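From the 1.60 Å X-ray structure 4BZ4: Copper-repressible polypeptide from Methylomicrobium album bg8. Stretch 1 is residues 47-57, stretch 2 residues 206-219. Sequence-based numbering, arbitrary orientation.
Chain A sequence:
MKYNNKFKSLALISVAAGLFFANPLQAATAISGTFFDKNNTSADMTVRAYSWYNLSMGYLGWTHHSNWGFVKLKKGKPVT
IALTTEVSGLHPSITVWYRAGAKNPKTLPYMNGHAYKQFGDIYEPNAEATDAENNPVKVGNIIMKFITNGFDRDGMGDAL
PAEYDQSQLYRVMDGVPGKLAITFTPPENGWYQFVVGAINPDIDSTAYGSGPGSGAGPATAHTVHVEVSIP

Stretch 1 47-57: VRAYSWYNLSM
Stretch 2 (206-219) TAYGSGPGSGAGPA

Two turn-rich loops, distant in sequence, pack through the Y50 side chain, one direct backbone hydrogen bond and four bridging waters, burying 646 Å² in total. Stretch 1 carries overlapping type I turns, R48 to S51 and Y50 to Y53; S51 (chi1 p) reinforces the first, its OG donating to R48 O at 2.7 Å. Stretch 2 leaves helical phi/psi at 206-208 for type II' turns Y208 to G211 and P212 to G215, with G209 and G213 at positive phi. Nearest CA pairs set the register: R48 CA to A219 CA 6.3 Å, A49 CA to A207 CA 5.9 Å, Y50 CA to G217 CA 5.8 Å, L55 CA to G215 CA 4.2 Å. At the tightest point L55 N donates to G215 O (2.8 Å, 152°). G215, phi/psi 135/-25, lies so close that a CB there would clash with S56 CB and L55 O. Buried Y50 (chi1 -70°, chi2 81°) points toward stretch 2; P212 CA sits over one ring face, 4.1 Å from the centroid, a CH-pi contact, while Y50 OH reaches Y208 CE1 at 3.2 Å. At G217, phi/psi 63/-165, a CB would clash with Y50 CD1, which lies 3.7 Å from G217 CA. P212 also meets L55 (m, t), its CB 3.9 Å from L55 CD1. R48 (m, t, t) extends along stretch 2 with A219 CA over one guanidinium face, R48 CZ to A219 CA 3.4 Å; small A49 fits where its CB approaches A207 O to 3.2 Å. Water bridges polar groups that do not meet directly: water 1 accepts from A49 N (2.8 Å) and lies 3.1 Å from P218 O, water 2 accepts from Y50 N (3.1 Å) within reach of A216 O (2.7 Å) and P218 O (3.0 Å), water 3 links side-chain donor N54 ND2 (2.9 Å) to A216 O (3.0 Å), and water 4 donates to L55 O (2.8 Å) and G213 O (3.1 Å). N54 (chi1 -77°) also donates from ND2 to Y50 O (2.9 Å).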

ATOM      1  N   VAL A  47       7.873   6.446  -1.236  1.00 14.89           N
ATOM      2  CA  VAL A  47       7.690   5.257  -2.051  1.00 13.22           C
ATOM      3  C   VAL A  47       8.231   5.523  -3.443  1.00 11.73           C
ATOM      4  O   VAL A  47       8.354   6.694  -3.900  1.00 14.20           O
ATOM      5  CB  VAL A  47       6.191   4.969  -2.199  1.00 14.41           C
ATOM      6  CG1 VAL A  47       5.603   4.859  -0.810  1.00 15.81           C
ATOM      7  CG2 VAL A  47       5.501   5.993  -3.022  1.00 13.59           C
ATOM      8  N   ARG A  48       8.539   4.444  -4.163  1.00 10.50           N
ATOM      9  CA  ARG A  48       8.900   4.548  -5.544  1.00 11.52           C
ATOM     10  C   ARG A  48       7.663   4.732  -6.437  1.00 12.17           C
ATOM     11  O   ARG A  48       6.558   4.293  -6.082  1.00 11.41           O
ATOM     12  CB  ARG A  48       9.689   3.330  -6.044  1.00 11.62           C
ATOM     13  CG  ARG A  48      11.070   3.143  -5.443  1.00 14.28           C
ATOM     14  CD  ARG A  48      11.809   2.179  -6.342  1.00 15.15           C
ATOM     15  NE  ARG A  48      13.017   1.657  -5.770  1.00 17.32           N
ATOM     16  CZ  ARG A  48      13.965   1.029  -6.493  1.00 15.85           C
ATOM     17  NH1 ARG A  48      13.832   0.851  -7.801  1.00 17.86           N
ATOM     18  NH2 ARG A  48      15.024   0.565  -5.871  1.00 19.43           N
ATOM     19  N   ALA A  49       7.882   5.322  -7.598  1.00 11.10           N
ATOM     20  CA  ALA A  49       6.780   5.672  -8.536  1.00 11.31           C
ATOM     21  C   ALA A  49       6.049   4.471  -9.084  1.00 10.96           C
ATOM     22  O   ALA A  49       4.876   4.612  -9.445  1.00 11.44           O
ATOM     23  CB  ALA A  49       7.216   6.604  -9.636  1.00 13.45           C
ATOM     24  N   TYR A  50       6.697   3.329  -9.134  1.00 10.00           N
ATOM     25  CA  TYR A  50       6.094   2.063  -9.639  1.00 10.54           C
ATOM     26  C   TYR A  50       5.925   1.041  -8.525  1.00  9.76           C
ATOM     27  O   TYR A  50       5.664  -0.138  -8.807  1.00 11.17           O
ATOM     28  CB  TYR A  50       6.987   1.454 -10.729  1.00 11.38           C
ATOM     29  CG  TYR A  50       7.026   2.180 -12.023  1.00 12.40           C
ATOM     30  CD1 TYR A  50       7.849   3.312 -12.199  1.00 13.17           C
ATOM     31  CD2 TYR A  50       6.217   1.822 -13.054  1.00 11.80           C
ATOM     32  CE1 TYR A  50       7.835   3.977 -13.404  1.00 13.47           C
ATOM     33  CE2 TYR A  50       6.224   2.454 -14.258  1.00 13.08           C
ATOM     34  CZ  TYR A  50       7.077   3.568 -14.414  1.00 13.10           C
ATOM     35  OH  TYR A  50       7.092   4.248 -15.644  1.00 16.66           O
ATOM     36  N   SER A  51       6.159   1.440  -7.279  1.00  9.84           N
ATOM     37  CA  SER A  51       6.262   0.494  -6.128  1.00 10.06           C
ATOM     38  C   SER A  51       5.051  -0.460  -5.936  1.00 10.64           C
ATOM     39  O   SER A  51       5.233  -1.558  -5.493  1.00 10.44           O
ATOM     40  CB  SER A  51       6.458   1.214  -4.800  1.00 11.20           C
ATOM     41  OG  SER A  51       5.536   2.265  -4.578  1.00 10.26           O
ATOM     42  N   TRP A  52       3.899  -0.031  -6.330  1.00 11.29           N
ATOM     43  CA  TRP A  52       2.671  -0.855  -6.059  1.00 10.59           C
ATOM     44  C   TRP A  52       2.372  -1.730  -7.201  1.00 10.16           C
ATOM     45  O   TRP A  52       1.477  -2.602  -7.107  1.00 10.09           O
ATOM     46  CB  TRP A  52       1.480   0.078  -5.762  1.00 11.10           C
ATOM     47  CG  TRP A  52       0.196  -0.550  -5.178  1.00 10.91           C
ATOM     48  CD1 TRP A  52      -0.008  -0.978  -3.920  1.00 10.64           C
ATOM     49  CD2 TRP A  52      -1.099  -0.516  -5.776  1.00 10.79           C
ATOM     50  NE1 TRP A  52      -1.329  -1.347  -3.698  1.00 11.16           N
ATOM     51  CE2 TRP A  52      -2.016  -1.049  -4.829  1.00 10.44           C
ATOM     52  CE3 TRP A  52      -1.558  -0.157  -7.037  1.00 11.03           C
ATOM     53  CZ2 TRP A  52      -3.386  -1.220  -5.127  1.00 11.19           C
ATOM     54  CZ3 TRP A  52      -2.909  -0.300  -7.336  1.00 11.83           C
ATOM     55  CH2 TRP A  52      -3.789  -0.871  -6.401  1.00 10.54           C
ATOM     56  N   TYR A  53       3.017  -1.503  -8.357  1.00 10.83           N
ATOM     57  CA  TYR A  53       2.652  -2.187  -9.593  1.00 11.34           C
ATOM     58  C   TYR A  53       3.881  -2.197 -10.549  1.00 10.27           C
ATOM     59  O   TYR A  53       3.955  -1.420 -11.479  1.00 11.56           O
ATOM     60  CB  TYR A  53       1.419  -1.575 -10.230  1.00 11.38           C
ATOM     61  CG  TYR A  53       0.611  -2.498 -11.114  1.00 11.85           C
ATOM     62  CD1 TYR A  53       0.879  -2.626 -12.487  1.00 12.44           C
ATOM     63  CD2 TYR A  53      -0.415  -3.231 -10.591  1.00 11.87           C
ATOM     64  CE1 TYR A  53       0.123  -3.446 -13.318  1.00 11.86           C
ATOM     65  CE2 TYR A  53      -1.128  -4.046 -11.382  1.00 12.56           C
ATOM     66  CZ  TYR A  53      -0.889  -4.138 -12.730  1.00 12.09           C
ATOM     67  OH  TYR A  53      -1.733  -4.938 -13.508  1.00 13.44           O
ATOM     68  N   ASN A  54       4.796  -3.124 -10.308  1.00 10.52           N
ATOM     69  CA  ASN A  54       5.905  -3.281 -11.169  1.00 11.79           C
ATOM     70  C   ASN A  54       5.528  -3.825 -12.509  1.00 13.67           C
ATOM     71  O   ASN A  54       4.584  -4.630 -12.636  1.00 14.99           O
ATOM     72  CB  ASN A  54       6.959  -4.197 -10.562  1.00 11.71           C
ATOM     73  CG  ASN A  54       7.823  -3.563  -9.481  1.00 12.34           C
ATOM     74  OD1 ASN A  54       8.880  -4.168  -9.162  1.00 15.87           O
ATOM     75  ND2 ASN A  54       7.453  -2.445  -8.885  1.00 11.82           N
ATOM     76  N   LEU A  55       6.249  -3.394 -13.548  1.00 13.58           N
ATOM     77  CA  LEU A  55       5.977  -3.875 -14.926  1.00 14.30           C
ATOM     78  C   LEU A  55       6.967  -4.965 -15.333  1.00 18.09           C
ATOM     79  O   LEU A  55       7.933  -4.733 -16.152  1.00 18.69           O
ATOM     80  CB  LEU A  55       5.966  -2.725 -15.905  1.00 15.49           C
ATOM     81  CG  LEU A  55       4.974  -1.614 -15.610  1.00 15.99           C
ATOM     82  CD1 LEU A  55       5.167  -0.498 -16.649  1.00 17.23           C
ATOM     83  CD2 LEU A  55       3.543  -2.080 -15.578  1.00 15.65           C
ATOM     84  N   SER A  56       6.785  -6.091 -14.655  1.00 14.78           N
ATOM     85  CA  SER A  56       7.545  -7.328 -14.830  1.00 15.43           C
ATOM     86  C   SER A  56       6.636  -8.458 -14.355  1.00 17.60           C
ATOM     87  O   SER A  56       5.677  -8.236 -13.596  1.00 15.67           O
ATOM     88  CB  SER A  56       8.836  -7.378 -13.982  1.00 15.33           C
ATOM     89  OG  SER A  56       8.535  -7.248 -12.606  1.00 17.28           O
ATOM     90  N   MET A  57       6.976  -9.685 -14.741  1.00 17.74           N
ATOM     91  CA  MET A  57       6.378 -10.850 -14.109  1.00 19.48           C
ATOM     92  C   MET A  57       4.879 -10.817 -14.090  1.00 17.26           C
ATOM     93  O   MET A  57       4.193 -10.574 -15.096  1.00 18.77           O
ATOM     94  N   THR A 206       7.855  14.099 -13.938  1.00 12.88           N
ATOM     95  CA  THR A 206       8.878  14.012 -12.901  1.00 12.23           C
ATOM     96  C   THR A 206       8.831  12.615 -12.268  1.00 12.33           C
ATOM     97  O   THR A 206       9.848  11.946 -12.117  1.00 12.70           O
ATOM     98  CB  THR A 206       8.685  15.080 -11.859  1.00 13.52           C
ATOM     99  OG1 THR A 206       8.646  16.349 -12.543  1.00 13.65           O
ATOM    100  CG2 THR A 206       9.789  15.005 -10.787  1.00 12.72           C
ATOM    101  N   ALA A 207       7.635  12.165 -11.907  1.00 11.59           N
ATOM    102  CA  ALA A 207       7.485  10.818 -11.313  1.00 11.34           C
ATOM    103  C   ALA A 207       7.919   9.676 -12.183  1.00 11.10           C
ATOM    104  O   ALA A 207       8.470   8.666 -11.698  1.00 11.24           O
ATOM    105  CB  ALA A 207       6.047  10.600 -10.810  1.00 11.33           C
ATOM    106  N   TYR A 208       7.701   9.827 -13.478  1.00 10.86           N
ATOM    107  CA  TYR A 208       8.122   8.788 -14.449  1.00 12.98           C
ATOM    108  C   TYR A 208       9.655   8.634 -14.472  1.00 13.35           C
ATOM    109  O   TYR A 208      10.208   7.525 -14.515  1.00 11.96           O
ATOM    110  CB  TYR A 208       7.635   9.206 -15.765  1.00 13.60           C
ATOM    111  CG  TYR A 208       7.795   8.231 -16.908  1.00 13.85           C
ATOM    112  CD1 TYR A 208       6.872   7.209 -17.099  1.00 14.54           C
ATOM    113  CD2 TYR A 208       8.873   8.334 -17.790  1.00 15.03           C
ATOM    114  CE1 TYR A 208       6.991   6.310 -18.154  1.00 16.89           C
ATOM    115  CE2 TYR A 208       8.994   7.473 -18.873  1.00 15.97           C
ATOM    116  CZ  TYR A 208       8.074   6.452 -19.023  1.00 17.77           C
ATOM    117  OH  TYR A 208       8.169   5.611 -20.090  1.00 19.71           O
ATOM    118  N   GLY A 209      10.336   9.767 -14.365  1.00 12.29           N
ATOM    119  CA  GLY A 209      11.828   9.762 -14.327  1.00 13.84           C
ATOM    120  C   GLY A 209      12.349   9.099 -15.554  1.00 13.25           C
ATOM    121  O   GLY A 209      11.939   9.421 -16.679  1.00 14.48           O
ATOM    122  N   SER A 210      13.259   8.126 -15.330  1.00 14.80           N
ATOM    123  CA  SER A 210      13.816   7.369 -16.401  1.00 15.53           C
ATOM    124  C   SER A 210      12.952   6.209 -16.925  1.00 16.66           C
ATOM    125  O   SER A 210      13.411   5.456 -17.785  1.00 17.84           O
ATOM    126  CB  SER A 210      15.197   6.859 -15.924  1.00 16.21           C
ATOM    127  OG  SER A 210      15.102   6.153 -14.712  1.00 15.44           O
ATOM    128  N   GLY A 211      11.741   6.040 -16.377  1.00 14.31           N
ATOM    129  CA  GLY A 211      10.825   5.061 -16.865  1.00 13.37           C
ATOM    130  C   GLY A 211      10.873   3.762 -16.101  1.00 12.92           C
ATOM    131  O   GLY A 211      11.575   3.626 -15.108  1.00 13.81           O
ATOM    132  N   PRO A 212      10.125   2.756 -16.559  1.00 13.94           N
ATOM    133  CA  PRO A 212       9.902   1.538 -15.774  1.00 13.54           C
ATOM    134  C   PRO A 212      11.171   0.682 -15.643  1.00 12.85           C
ATOM    135  O   PRO A 212      11.290  -0.091 -14.726  1.00 13.43           O
ATOM    136  CB  PRO A 212       8.839   0.796 -16.596  1.00 14.46           C
ATOM    137  CG  PRO A 212       8.756   1.392 -17.934  1.00 16.40           C
ATOM    138  CD  PRO A 212       9.305   2.799 -17.788  1.00 15.49           C
ATOM    139  N   GLY A 213      12.093   0.784 -16.596  1.00 13.56           N
ATOM    140  CA  GLY A 213      13.322  -0.008 -16.549  1.00 13.40           C
ATOM    141  C   GLY A 213      13.012  -1.494 -16.649  1.00 13.25           C
ATOM    142  O   GLY A 213      12.226  -1.896 -17.442  1.00 14.66           O
ATOM    143  N   SER A 214      13.639  -2.273 -15.763  1.00 14.42           N
ATOM    144  CA  SER A 214      13.458  -3.701 -15.630  1.00 14.86           C
ATOM    145  C   SER A 214      12.071  -4.046 -15.010  1.00 14.88           C
ATOM    146  O   SER A 214      11.758  -5.208 -14.934  1.00 15.90           O
ATOM    147  CB  SER A 214      14.577  -4.239 -14.715  1.00 14.73           C
ATOM    148  OG  SER A 214      15.880  -4.077 -15.305  1.00 19.36           O
ATOM    149  N   GLY A 215      11.338  -3.020 -14.562  1.00 15.89           N
ATOM    150  CA  GLY A 215       9.964  -3.147 -13.999  1.00 15.95           C
ATOM    151  C   GLY A 215       9.703  -2.369 -12.746  1.00 15.69           C
ATOM    152  O   GLY A 215       8.519  -2.110 -12.442  1.00 17.34           O
ATOM    153  N   ALA A 216      10.754  -2.074 -11.970  1.00 14.84           N
ATOM    154  CA  ALA A 216      10.660  -1.405 -10.712  1.00 14.56           C
ATOM    155  C   ALA A 216      10.758   0.122 -10.782  1.00 13.54           C
ATOM    156  O   ALA A 216      10.537   0.820  -9.808  1.00 12.35           O
ATOM    157  CB  ALA A 216      11.635  -2.003  -9.704  1.00 15.97           C
ATOM    158  N   GLY A 217      11.014   0.633 -11.964  1.00 12.99           N
ATOM    159  CA  GLY A 217      11.294   2.040 -12.151  1.00 13.71           C
ATOM    160  C   GLY A 217      12.505   2.583 -11.478  1.00 13.77           C
ATOM    161  O   GLY A 217      13.381   1.865 -11.005  1.00 12.49           O
ATOM    162  N   PRO A 218      12.575   3.928 -11.402  1.00 12.81           N
ATOM    163  CA  PRO A 218      13.697   4.602 -10.761  1.00 13.92           C
ATOM    164  C   PRO A 218      13.719   4.323  -9.298  1.00 14.41           C
ATOM    165  O   PRO A 218      12.687   4.002  -8.718  1.00 12.19           O
ATOM    166  CB  PRO A 218      13.456   6.088 -11.079  1.00 14.40           C
ATOM    167  CG  PRO A 218      12.489   6.106 -12.220  1.00 13.12           C
ATOM    168  CD  PRO A 218      11.623   4.865 -11.995  1.00 12.87           C
ATOM    169  N   ALA A 219      14.887   4.386  -8.670  1.00 14.88           N
ATOM    170  CA  ALA A 219      15.008   4.227  -7.216  1.00 15.75           C
ATOM    171  C   ALA A 219      14.575   5.468  -6.436  1.00 15.76           C
ATOM    172  O   ALA A 219      14.580   5.444  -5.175  1.00 19.82           O
ATOM    173  CB  ALA A 219      16.466   3.899  -6.857  1.00 16.28           C
TER
HETATM  174  O   HOH W   1      10.506   6.139  -8.278  1.00 12.98           O
HETATM  175  O   HOH W   2       9.779   3.400  -9.352  1.00 12.28           O
HETATM  176  O   HOH W   3       9.198  -0.561  -7.553  1.00 11.73           O
HETATM  177  O   HOH W   4       9.267  -2.705 -17.523  1.00 25.69           O